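Local coordinates for protein Pcdhgb2 (Mus musculus, PDB 5SZR), which probably acts as a calcium-dependent cell-adhesion protein and may help to establish and maintain specific neuronal connections in the brain, at residues G248-S253 with L295-H300; Y252-S257 with V268-D273; P213-A218 with A307-R312. All coordinates share one frame; numbering follows the deposited sequence.

Contact 1 of 3, residues G248-S253 with L295-H300. With CA (calcium ion), chain O; NAG (2-acetamido-2-deoxy-beta-D-glucopyranose), chain E.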
loop_
_atom_site.group_PDB
_atom_site.type_symbol
_atom_site.label_atom_id
_atom_site.label_comp_id
_atom_site.label_asym_id
_atom_site.label_seq_id
_atom_site.Cartn_x
_atom_site.Cartn_y
_atom_site.Cartn_z
ATOM N N GLY A 248 5.677 -4.052 -7.512
ATOM C CA GLY A 248 4.308 -4.417 -7.206
ATOM C C GLY A 248 3.542 -4.972 -8.389
ATOM O O GLY A 248 2.318 -5.120 -8.328
ATOM N N LEU A 249 4.251 -5.287 -9.472
ATOM C CA LEU A 249 3.641 -5.875 -10.659
ATOM C C LEU A 249 3.601 -7.391 -10.498
ATOM O O LEU A 249 4.646 -8.025 -10.318
ATOM C CB LEU A 249 4.425 -5.481 -11.912
ATOM C CG LEU A 249 3.835 -5.899 -13.260
ATOM C CD1 LEU A 249 2.487 -5.240 -13.482
ATOM C CD2 LEU A 249 4.794 -5.557 -14.393
ATOM N N ILE A 250 2.401 -7.971 -10.577
ATOM C CA ILE A 250 2.175 -9.380 -10.258
ATOM C C ILE A 250 2.081 -10.205 -11.534
ATOM O O ILE A 250 1.455 -9.791 -12.519
ATOM C CB ILE A 250 0.899 -9.562 -9.413
ATOM C CG1 ILE A 250 0.926 -8.643 -8.192
ATOM C CG2 ILE A 250 0.758 -11.009 -8.973
ATOM C CD1 ILE A 250 2.058 -8.936 -7.259
ATOM N N SER A 251 2.694 -11.387 -11.511
ATOM C CA SER A 251 2.495 -12.407 -12.532
ATOM C C SER A 251 2.039 -13.694 -11.858
ATOM O O SER A 251 2.622 -14.112 -10.852
ATOM C CB SER A 251 3.772 -12.648 -13.337
ATOM O OG SER A 251 4.040 -11.551 -14.190
ATOM N N TYR A 252 0.995 -14.308 -12.404
ATOM C CA TYR A 252 0.451 -15.561 -11.891
ATOM C C TYR A 252 0.898 -16.731 -12.757
ATOM O O TYR A 252 1.069 -16.599 -13.972
ATOM C CB TYR A 252 -1.077 -15.518 -11.837
ATOM C CG TYR A 252 -1.612 -14.317 -11.096
ATOM C CD1 TYR A 252 -1.651 -14.295 -9.708
ATOM C CD2 TYR A 252 -2.057 -13.198 -11.785
ATOM C CE1 TYR A 252 -2.128 -13.195 -9.025
ATOM C CE2 TYR A 252 -2.541 -12.095 -11.116
ATOM C CZ TYR A 252 -2.572 -12.094 -9.734
ATOM O OH TYR A 252 -3.059 -10.992 -9.066
ATOM N N SER A 253 1.077 -17.886 -12.114
ATOM C CA SER A 253 1.484 -19.099 -12.811
ATOM C C SER A 253 1.001 -20.315 -12.028
ATOM O O SER A 253 0.551 -20.206 -10.883
ATOM C CB SER A 253 3.004 -19.146 -13.009
ATOM O OG SER A 253 3.678 -19.293 -11.769
ATOM N N LEU A 295 -1.048 -22.534 -7.339
ATOM C CA LEU A 295 -0.699 -21.358 -8.121
ATOM C C LEU A 295 0.275 -20.479 -7.344
ATOM O O LEU A 295 0.396 -20.575 -6.119
ATOM C CB LEU A 295 -1.949 -20.557 -8.494
ATOM C CG LEU A 295 -3.011 -21.306 -9.302
ATOM C CD1 LEU A 295 -4.054 -21.922 -8.379
ATOM C CD2 LEU A 295 -3.667 -20.399 -10.334
ATOM N N GLN A 296 0.979 -19.616 -8.077
ATOM C CA GLN A 296 1.982 -18.741 -7.491
ATOM C C GLN A 296 1.811 -17.326 -8.021
ATOM O O GLN A 296 1.614 -17.129 -9.225
ATOM C CB GLN A 296 3.401 -19.234 -7.782
ATOM C CG GLN A 296 4.477 -18.259 -7.321
ATOM C CD GLN A 296 5.880 -18.758 -7.582
ATOM O OE1 GLN A 296 6.478 -19.426 -6.740
ATOM N NE2 GLN A 296 6.418 -18.434 -8.754
ATOM N N ALA A 297 1.878 -16.350 -7.117
ATOM C CA ALA A 297 1.930 -14.937 -7.465
ATOM C C ALA A 297 3.340 -14.425 -7.220
ATOM O O ALA A 297 3.900 -14.634 -6.141
ATOM C CB ALA A 297 0.930 -14.119 -6.645
ATOM N N ARG A 298 3.901 -13.746 -8.214
ATOM C CA ARG A 298 5.295 -13.329 -8.203
ATOM C C ARG A 298 5.377 -11.861 -8.599
ATOM O O ARG A 298 4.725 -11.447 -9.562
ATOM C CB ARG A 298 6.102 -14.198 -9.171
ATOM C CG ARG A 298 7.597 -14.035 -9.099
ATOM C CD ARG A 298 8.260 -14.937 -10.119
ATOM N NE ARG A 298 9.664 -15.156 -9.799
ATOM C CZ ARG A 298 10.091 -16.041 -8.904
ATOM N NH1 ARG A 298 11.390 -16.175 -8.669
ATOM N NH2 ARG A 298 9.218 -16.789 -8.241
ATOM N N ASP A 299 6.161 -11.074 -7.860
ATOM C CA ASP A 299 6.363 -9.696 -8.282
ATOM C C ASP A 299 7.584 -9.607 -9.198
ATOM O O ASP A 299 8.323 -10.576 -9.385
ATOM C CB ASP A 299 6.475 -8.742 -7.080
ATOM C CG ASP A 299 7.736 -8.953 -6.233
ATOM O OD1 ASP A 299 8.803 -9.335 -6.758
ATOM O OD2 ASP A 299 7.657 -8.706 -5.015
ATOM N N HIS A 300 7.787 -8.425 -9.778
ATOM C CA HIS A 300 8.880 -8.189 -10.713
ATOM C C HIS A 300 9.951 -7.278 -10.117
ATOM O O HIS A 300 10.464 -6.377 -10.786
ATOM C CB HIS A 300 8.348 -7.615 -12.023
ATOM C CG HIS A 300 7.553 -8.591 -12.833
ATOM N ND1 HIS A 300 8.135 -9.638 -13.515
ATOM C CD2 HIS A 300 6.222 -8.684 -13.062
ATOM C CE1 HIS A 300 7.197 -10.332 -14.133
ATOM N NE2 HIS A 300 6.028 -9.773 -13.877
HETATM CA CA CA O . 6.671 -6.537 -3.913
HETATM C C1 NAG E . 6.204 -21.306 -3.616
HETATM C C2 NAG E . 7.475 -20.737 -3.006
HETATM C C3 NAG E . 8.562 -20.666 -4.077
HETATM C C4 NAG E . 8.731 -22.022 -4.758
HETATM C C5 NAG E . 7.375 -22.574 -5.211
HETATM C C6 NAG E . 7.430 -23.991 -5.736
HETATM C C7 NAG E . 6.983 -19.254 -1.117
HETATM C C8 NAG E . 6.765 -17.841 -0.671
HETATM N N2 NAG E . 7.241 -19.428 -2.417
HETATM O O3 NAG E . 9.791 -20.237 -3.501
HETATM O O4 NAG E . 9.579 -21.891 -5.894
HETATM O O5 NAG E . 6.458 -22.590 -4.111
HETATM O O6 NAG E . 8.763 -24.403 -5.998
HETATM O O7 NAG E . 6.931 -20.196 -0.333
#
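Ser251 and Ser253 pair with Arg298 and Gln296 through the backbone, joining 248-253 to 295-300 as antiparallel neighbours. Each is a hydrogen-bonded pair with two N-H...O=C bonds: Ser251 N to Arg298 O is 2.8 Å, and Gln296 N to Ser253 O is 2.9 Å. In the non-hydrogen-bonded pair between them, Tyr252 faces Ala297, and CA of Tyr252 approaches Gln296 O at 3.3 Å in a CA-H...O contact.

One side-chain hydrogen bond is added near the end of the pairing. Ser251 OG meets His300 NE2 at 2.7 Å, lying at the edge of the imidazole and near its plane; either atom could be the donor. With chi1 at -72°, OG stands anti to the carbonyl carbon and beside the backbone N, which puts it within bonding distance of the imidazole. The ring also has apolar company, its CD2 lying 3.7 Å from CG of Leu249, and the two side chains cross obliquely.

Apolar contacts collect on the face bearing Ile250, Tyr252 and Ala297. The methyl CB of Ala297 lies 3.9 Å from CG2 of Ile250 and close to CD1 and CE1 of Tyr252. CG2 of Ile250 also sits over one face of the tyrosine ring, toward the rim, while Tyr252 OH is hydrogen-bonded to the backbone N of Ala239.

Metal binding ends the row. Asp299 OD2 binds the calcium ion at 2.6 Å, and OD1 accepts from the backbone N of Gly301 and Leu305, which should fix the carboxylate's rotation. Asn209, Asn211, Asp241, Asp243 and Asn247 complete the site. The arrangement is that of the C and F strands of a cadherin beta sandwich, here the third of the four extracellular domains in this chain, with an aspartate near the end of the F strand contributing to the calcium site between domains.

Contact 2 of 3, residues Y252-S257 with V268-D273. With NAG (2-acetamido-2-deoxy-beta-D-glucopyranose), chain E.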
loop_
_atom_site.group_PDB
_atom_site.type_symbol
_atom_site.label_atom_id
_atom_site.label_comp_id
_atom_site.label_asym_id
_atom_site.label_seq_id
_atom_site.Cartn_x
_atom_site.Cartn_y
_atom_site.Cartn_z
ATOM N N TYR A 252 0.995 -14.308 -12.404
ATOM C CA TYR A 252 0.451 -15.561 -11.891
ATOM C C TYR A 252 0.898 -16.731 -12.757
ATOM O O TYR A 252 1.069 -16.599 -13.972
ATOM C CB TYR A 252 -1.077 -15.518 -11.837
ATOM C CG TYR A 252 -1.612 -14.317 -11.096
ATOM C CD1 TYR A 252 -1.651 -14.295 -9.708
ATOM C CD2 TYR A 252 -2.057 -13.198 -11.785
ATOM C CE1 TYR A 252 -2.128 -13.195 -9.025
ATOM C CE2 TYR A 252 -2.541 -12.095 -11.116
ATOM C CZ TYR A 252 -2.572 -12.094 -9.734
ATOM O OH TYR A 252 -3.059 -10.992 -9.066
ATOM N N SER A 253 1.077 -17.886 -12.114
ATOM C CA SER A 253 1.484 -19.099 -12.811
ATOM C C SER A 253 1.001 -20.315 -12.028
ATOM O O SER A 253 0.551 -20.206 -10.883
ATOM C CB SER A 253 3.004 -19.146 -13.009
ATOM O OG SER A 253 3.678 -19.293 -11.769
ATOM N N ILE A 254 1.102 -21.482 -12.663
ATOM C CA ILE A 254 0.752 -22.759 -12.051
ATOM C C ILE A 254 2.036 -23.555 -11.875
ATOM O O ILE A 254 2.753 -23.808 -12.851
ATOM C CB ILE A 254 -0.259 -23.547 -12.899
ATOM C CG1 ILE A 254 -1.602 -22.819 -12.972
ATOM C CG2 ILE A 254 -0.443 -24.948 -12.339
ATOM C CD1 ILE A 254 -2.646 -23.572 -13.782
ATOM N N ILE A 255 2.314 -23.976 -10.645
ATOM C CA ILE A 255 3.583 -24.617 -10.334
ATOM C C ILE A 255 3.447 -26.077 -9.913
ATOM O O ILE A 255 4.434 -26.819 -10.008
ATOM C CB ILE A 255 4.344 -23.827 -9.254
ATOM C CG1 ILE A 255 3.497 -23.736 -7.990
ATOM C CG2 ILE A 255 4.708 -22.448 -9.772
ATOM C CD1 ILE A 255 4.194 -23.068 -6.842
ATOM N N ALA A 256 2.280 -26.521 -9.454
ATOM C CA ALA A 256 2.150 -27.901 -9.000
ATOM C C ALA A 256 0.696 -28.336 -9.102
ATOM O O ALA A 256 -0.219 -27.510 -9.156
ATOM C CB ALA A 256 2.666 -28.079 -7.568
ATOM N N SER A 257 0.502 -29.654 -9.109
ATOM C CA SER A 257 -0.807 -30.266 -9.294
ATOM C C SER A 257 -0.693 -31.763 -9.055
ATOM O O SER A 257 0.337 -32.371 -9.357
ATOM C CB SER A 257 -1.351 -29.998 -10.701
ATOM O OG SER A 257 -2.281 -30.987 -11.087
ATOM N N VAL A 268 -5.727 -27.294 -17.115
ATOM C CA VAL A 268 -5.941 -25.927 -16.663
ATOM C C VAL A 268 -4.712 -25.085 -16.968
ATOM O O VAL A 268 -3.587 -25.589 -17.051
ATOM C CB VAL A 268 -6.270 -25.863 -15.157
ATOM C CG1 VAL A 268 -7.647 -26.461 -14.882
ATOM C CG2 VAL A 268 -5.201 -26.584 -14.357
ATOM N N SER A 269 -4.946 -23.787 -17.143
ATOM C CA SER A 269 -3.892 -22.792 -17.254
ATOM C C SER A 269 -4.366 -21.533 -16.549
ATOM O O SER A 269 -5.543 -21.398 -16.204
ATOM C CB SER A 269 -3.544 -22.489 -18.714
ATOM O OG SER A 269 -4.620 -21.819 -19.348
ATOM N N VAL A 270 -3.443 -20.600 -16.338
ATOM C CA VAL A 270 -3.779 -19.303 -15.768
ATOM C C VAL A 270 -3.150 -18.220 -16.629
ATOM O O VAL A 270 -2.018 -18.366 -17.103
ATOM C CB VAL A 270 -3.333 -19.187 -14.293
ATOM C CG1 VAL A 270 -1.818 -19.107 -14.173
ATOM C CG2 VAL A 270 -4.001 -18.000 -13.629
ATOM N N ASN A 271 -3.908 -17.157 -16.878
ATOM C CA ASN A 271 -3.362 -16.007 -17.581
ATOM C C ASN A 271 -2.419 -15.251 -16.649
ATOM O O ASN A 271 -2.792 -14.900 -15.526
ATOM C CB ASN A 271 -4.488 -15.098 -18.067
ATOM C CG ASN A 271 -3.976 -13.912 -18.857
ATOM O OD1 ASN A 271 -3.489 -12.933 -18.287
ATOM N ND2 ASN A 271 -4.090 -13.990 -20.179
ATOM N N GLN A 272 -1.189 -15.012 -17.110
ATOM C CA GLN A 272 -0.143 -14.519 -16.218
ATOM C C GLN A 272 -0.391 -13.095 -15.726
ATOM O O GLN A 272 0.172 -12.703 -14.698
ATOM C CB GLN A 272 1.216 -14.586 -16.913
ATOM C CG GLN A 272 1.399 -13.538 -17.999
ATOM C CD GLN A 272 2.840 -13.403 -18.451
ATOM O OE1 GLN A 272 3.735 -14.064 -17.922
ATOM N NE2 GLN A 272 3.072 -12.540 -19.435
ATOM N N ASP A 273 -1.208 -12.311 -16.425
ATOM C CA ASP A 273 -1.456 -10.935 -16.018
ATOM C C ASP A 273 -2.794 -10.750 -15.319
ATOM O O ASP A 273 -2.888 -9.948 -14.385
ATOM C CB ASP A 273 -1.375 -10.003 -17.231
ATOM C CG ASP A 273 0.007 -9.983 -17.861
ATOM O OD1 ASP A 273 1.000 -10.215 -17.138
ATOM O OD2 ASP A 273 0.104 -9.737 -19.079
HETATM C C1 NAG E . 6.204 -21.306 -3.616
HETATM C C2 NAG E . 7.475 -20.737 -3.006
HETATM C C3 NAG E . 8.562 -20.666 -4.077
HETATM C C4 NAG E . 8.731 -22.022 -4.758
HETATM C C5 NAG E . 7.375 -22.574 -5.211
HETATM C C6 NAG E . 7.430 -23.991 -5.736
HETATM C C7 NAG E . 6.983 -19.254 -1.117
HETATM C C8 NAG E . 6.765 -17.841 -0.671
HETATM N N2 NAG E . 7.241 -19.428 -2.417
HETATM O O3 NAG E . 9.791 -20.237 -3.501
HETATM O O4 NAG E . 9.579 -21.891 -5.894
HETATM O O5 NAG E . 6.458 -22.590 -4.111
HETATM O O6 NAG E . 8.763 -24.403 -5.998
HETATM O O7 NAG E . 6.931 -20.196 -0.333
#
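OD1 of Asn271 is gripped by two backbone N-H groups, those of Asp273 and Ser274, while the carbonyl O of the same asparagine lies 4.1 Å from CB of Tyr252 across the contact. The bond from Asp273 N, 3.0 Å to Asn271 OD1, closes an Asx turn. This turn shapes the chain where Gln272 O accepts the N-H of Tyr252 at 2.9 Å, a nearly straight bond (162°) and the one hydrogen bond between the segments. In return, CA of Gln272 points its C-H at Tyr252 O. Asp273 O stands at the edge of the tyrosine ring, in its plane.

In the cadherin sandwich 250-257 and 268-270 are edge strands of different sheets, the C and D strands, so the contact closes one flank between the sheets. Farther along, the contact is apolar. Ile254 is extended (chi2 -179°), carrying CD1 to 3.8 Å from CA of Ser269 and within touch of CG2 of Val268. CG1 of Val270 lies 3.6 Å from CA of Ser253 and also meets CG1 of Ile254. Beyond Ile254, Ile255 and Ala256 both face Thr294 in a classic beta bulge, and CD1 of Ile255 rests against C6 of the N-acetylglucosamine.

Contact 3 of 3, residues P213-A218 with A307-R312. With NAG (2-acetamido-2-deoxy-beta-D-glucopyranose), chain E; MAN (alpha-D-mannopyranose), chain Y.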
loop_
_atom_site.group_PDB
_atom_site.type_symbol
_atom_site.label_atom_id
_atom_site.label_comp_id
_atom_site.label_asym_id
_atom_site.label_seq_id
_atom_site.Cartn_x
_atom_site.Cartn_y
_atom_site.Cartn_z
ATOM N N PRO A 213 3.837 -10.507 -2.655
ATOM C CA PRO A 213 2.413 -10.553 -3.001
ATOM C C PRO A 213 1.647 -11.454 -2.043
ATOM O O PRO A 213 2.186 -12.422 -1.502
ATOM C CB PRO A 213 2.404 -11.110 -4.430
ATOM C CG PRO A 213 3.788 -11.646 -4.664
ATOM C CD PRO A 213 4.697 -10.845 -3.799
ATOM N N VAL A 214 0.385 -11.104 -1.811
ATOM C CA VAL A 214 -0.491 -11.842 -0.908
ATOM C C VAL A 214 -1.809 -12.096 -1.623
ATOM O O VAL A 214 -2.447 -11.153 -2.105
ATOM C CB VAL A 214 -0.735 -11.077 0.406
ATOM C CG1 VAL A 214 -1.763 -11.808 1.253
ATOM C CG2 VAL A 214 0.568 -10.906 1.166
ATOM N N PHE A 215 -2.218 -13.363 -1.689
ATOM C CA PHE A 215 -3.460 -13.711 -2.366
ATOM C C PHE A 215 -4.663 -13.249 -1.555
ATOM O O PHE A 215 -4.650 -13.246 -0.321
ATOM C CB PHE A 215 -3.545 -15.218 -2.609
ATOM C CG PHE A 215 -2.762 -15.686 -3.805
ATOM C CD1 PHE A 215 -1.499 -16.233 -3.655
ATOM C CD2 PHE A 215 -3.292 -15.576 -5.080
ATOM C CE1 PHE A 215 -0.779 -16.668 -4.760
ATOM C CE2 PHE A 215 -2.580 -15.999 -6.183
ATOM C CZ PHE A 215 -1.324 -16.550 -6.025
ATOM N N HIS A 216 -5.718 -12.858 -2.273
ATOM C CA HIS A 216 -6.917 -12.329 -1.630
ATOM C C HIS A 216 -7.629 -13.391 -0.791
ATOM O O HIS A 216 -8.332 -13.051 0.168
ATOM C CB HIS A 216 -7.848 -11.753 -2.699
ATOM C CG HIS A 216 -9.017 -10.993 -2.154
ATOM N ND1 HIS A 216 -8.982 -9.634 -1.933
ATOM C CD2 HIS A 216 -10.262 -11.400 -1.807
ATOM C CE1 HIS A 216 -10.150 -9.237 -1.461
ATOM N NE2 HIS A 216 -10.944 -10.288 -1.375
ATOM N N GLN A 217 -7.451 -14.673 -1.126
ATOM C CA GLN A 217 -7.972 -15.781 -0.334
ATOM C C GLN A 217 -6.836 -16.705 0.091
ATOM O O GLN A 217 -5.818 -16.822 -0.595
ATOM C CB GLN A 217 -9.018 -16.596 -1.112
ATOM C CG GLN A 217 -10.156 -15.768 -1.669
ATOM C CD GLN A 217 -11.177 -16.600 -2.414
ATOM O OE1 GLN A 217 -11.139 -17.834 -2.382
ATOM N NE2 GLN A 217 -12.107 -15.927 -3.085
ATOM N N ALA A 218 -7.033 -17.379 1.228
ATOM C CA ALA A 218 -6.037 -18.325 1.721
ATOM C C ALA A 218 -5.962 -19.575 0.851
ATOM O O ALA A 218 -4.903 -20.209 0.763
ATOM C CB ALA A 218 -6.353 -18.707 3.165
ATOM N N ALA A 307 4.230 -15.636 -3.489
ATOM C CA ALA A 307 3.389 -16.414 -2.592
ATOM C C ALA A 307 2.768 -17.569 -3.365
ATOM O O ALA A 307 2.634 -17.531 -4.593
ATOM C CB ALA A 307 2.290 -15.564 -1.947
ATOM N N ASN A 308 2.380 -18.598 -2.617
ATOM C CA ASN A 308 1.769 -19.806 -3.151
ATOM C C ASN A 308 0.395 -19.998 -2.533
ATOM O O ASN A 308 0.206 -19.758 -1.336
ATOM C CB ASN A 308 2.622 -21.021 -2.849
ATOM C CG ASN A 308 3.944 -20.976 -3.547
ATOM O OD1 ASN A 308 4.026 -20.591 -4.715
ATOM N ND2 ASN A 308 4.998 -21.356 -2.847
ATOM N N VAL A 309 -0.559 -20.444 -3.346
ATOM C CA VAL A 309 -1.919 -20.669 -2.882
ATOM C C VAL A 309 -2.419 -21.976 -3.480
ATOM O O VAL A 309 -2.068 -22.340 -4.607
ATOM C CB VAL A 309 -2.851 -19.487 -3.244
ATOM C CG1 VAL A 309 -3.026 -19.377 -4.752
ATOM C CG2 VAL A 309 -4.190 -19.614 -2.539
ATOM N N SER A 310 -3.226 -22.695 -2.707
ATOM C CA SER A 310 -3.783 -23.967 -3.144
ATOM C C SER A 310 -5.171 -23.752 -3.730
ATOM O O SER A 310 -5.996 -23.034 -3.152
ATOM C CB SER A 310 -3.850 -24.965 -1.987
ATOM O OG SER A 310 -4.447 -26.184 -2.407
ATOM N N MET A 311 -5.427 -24.373 -4.877
ATOM C CA MET A 311 -6.748 -24.377 -5.487
ATOM C C MET A 311 -7.212 -25.813 -5.669
ATOM O O MET A 311 -6.457 -26.653 -6.168
ATOM C CB MET A 311 -6.751 -23.652 -6.834
ATOM C CG MET A 311 -8.069 -23.768 -7.571
ATOM S SD MET A 311 -8.071 -22.952 -9.171
ATOM C CE MET A 311 -8.320 -21.246 -8.685
ATOM N N ARG A 312 -8.444 -26.093 -5.258
ATOM C CA ARG A 312 -9.089 -27.369 -5.528
ATOM C C ARG A 312 -10.254 -27.146 -6.483
ATOM O O ARG A 312 -11.048 -26.217 -6.300
ATOM C CB ARG A 312 -9.572 -28.039 -4.240
ATOM C CG ARG A 312 -10.310 -29.342 -4.490
ATOM C CD ARG A 312 -10.674 -30.056 -3.199
ATOM N NE ARG A 312 -9.526 -30.713 -2.579
ATOM C CZ ARG A 312 -9.083 -31.920 -2.919
ATOM N NH1 ARG A 312 -9.688 -32.606 -3.882
ATOM N NH2 ARG A 312 -8.038 -32.445 -2.296
HETATM C C1 NAG E . 6.204 -21.306 -3.616
HETATM C C2 NAG E . 7.475 -20.737 -3.006
HETATM C C3 NAG E . 8.562 -20.666 -4.077
HETATM C C4 NAG E . 8.731 -22.022 -4.758
HETATM C C5 NAG E . 7.375 -22.574 -5.211
HETATM C C6 NAG E . 7.430 -23.991 -5.736
HETATM C C7 NAG E . 6.983 -19.254 -1.117
HETATM C C8 NAG E . 6.765 -17.841 -0.671
HETATM N N2 NAG E . 7.241 -19.428 -2.417
HETATM O O3 NAG E . 9.791 -20.237 -3.501
HETATM O O4 NAG E . 9.579 -21.891 -5.894
HETATM O O5 NAG E . 6.458 -22.590 -4.111
HETATM O O6 NAG E . 8.763 -24.403 -5.998
HETATM O O7 NAG E . 6.931 -20.196 -0.333
HETATM C C1 MAN Y . -7.653 -8.924 -7.123
HETATM C C2 MAN Y . -7.234 -7.987 -8.267
HETATM C C3 MAN Y . -5.932 -7.271 -7.909
HETATM C C4 MAN Y . -6.000 -6.612 -6.523
HETATM C C5 MAN Y . -6.495 -7.599 -5.452
HETATM C C6 MAN Y . -6.776 -6.904 -4.128
HETATM O O2 MAN Y . -8.197 -6.943 -8.470
HETATM O O3 MAN Y . -5.588 -6.286 -8.883
HETATM O O4 MAN Y . -4.704 -6.164 -6.163
HETATM O O5 MAN Y . -7.723 -8.247 -5.883
HETATM O O6 MAN Y . -7.007 -7.895 -3.133
#
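Phe215 has CG anti to its carbonyl carbon (chi1 -80°), and Val309 has CG1 between its backbone N and carbonyl carbon (chi1 66°), which sets that methyl over the phenyl ring. CG1 stands above the ring centre, 3.4 Å from the centroid of Phe215 and only 8° off the normal: a CH-pi contact over the face. All six ring carbons lie within van der Waals range of CG1. The ring edge meets the backbone of 307-312, with CE1 of Phe215 3.5 Å from Ala307 O, which lies near the ring plane.

Around the ring, two further methyl groups meet carbonyl oxygens. CB of Ala307 comes to 3.2 Å from Pro213 O, and CG2 of Val309 to 3.4 Å from Ala218 O.

Phe215 also packs on Val237, Ala239, Tyr252 and Ala297, in the core between the two sheets. An alanine here would take away the ring and would probably leave CG1 of Val309 without its aromatic face, opening a gap beside Ala297 and Tyr252.

The sugars mark the outer surface. Asn308 ND2 is bonded covalently to C1 of N-acetylglucosamine, whereas His216 ND1 forms a hydrogen bond of 2.9 Å with O6 of a protein-linked mannose. Strand 214-215 pairs with 232-240, whereas 219-225 runs parallel to 306-316: the split A strand of cadherin domains, changing sheets between them. With no hydrogen bond across the contact, the two segments are held together by dispersion and CH-pi packing around Phe215.

All three contacts lie in one cadherin domain. Contact 1 joins neighbouring strands within a sheet and is built mainly of backbone hydrogen bonds, whereas contacts 2 and 3 bridge the two sheets and rely chiefly on side-chain packing. Contacts 1 and 2 share Tyr252 and Ser253 on strand 250-257; contact 3 uses 306-316, which pairs with strand 290-299 of contact 1 through backbone bonds. Apolar side chains from all three contacts reach the core between the sheets, where the rings of Tyr252 and Phe215 touch. Surface chemistry differs: contact 1 reaches the calcium ion, contact 2 ends in an exposed turn, and contact 3 carries the N-linked glycan that Ile255 also touches.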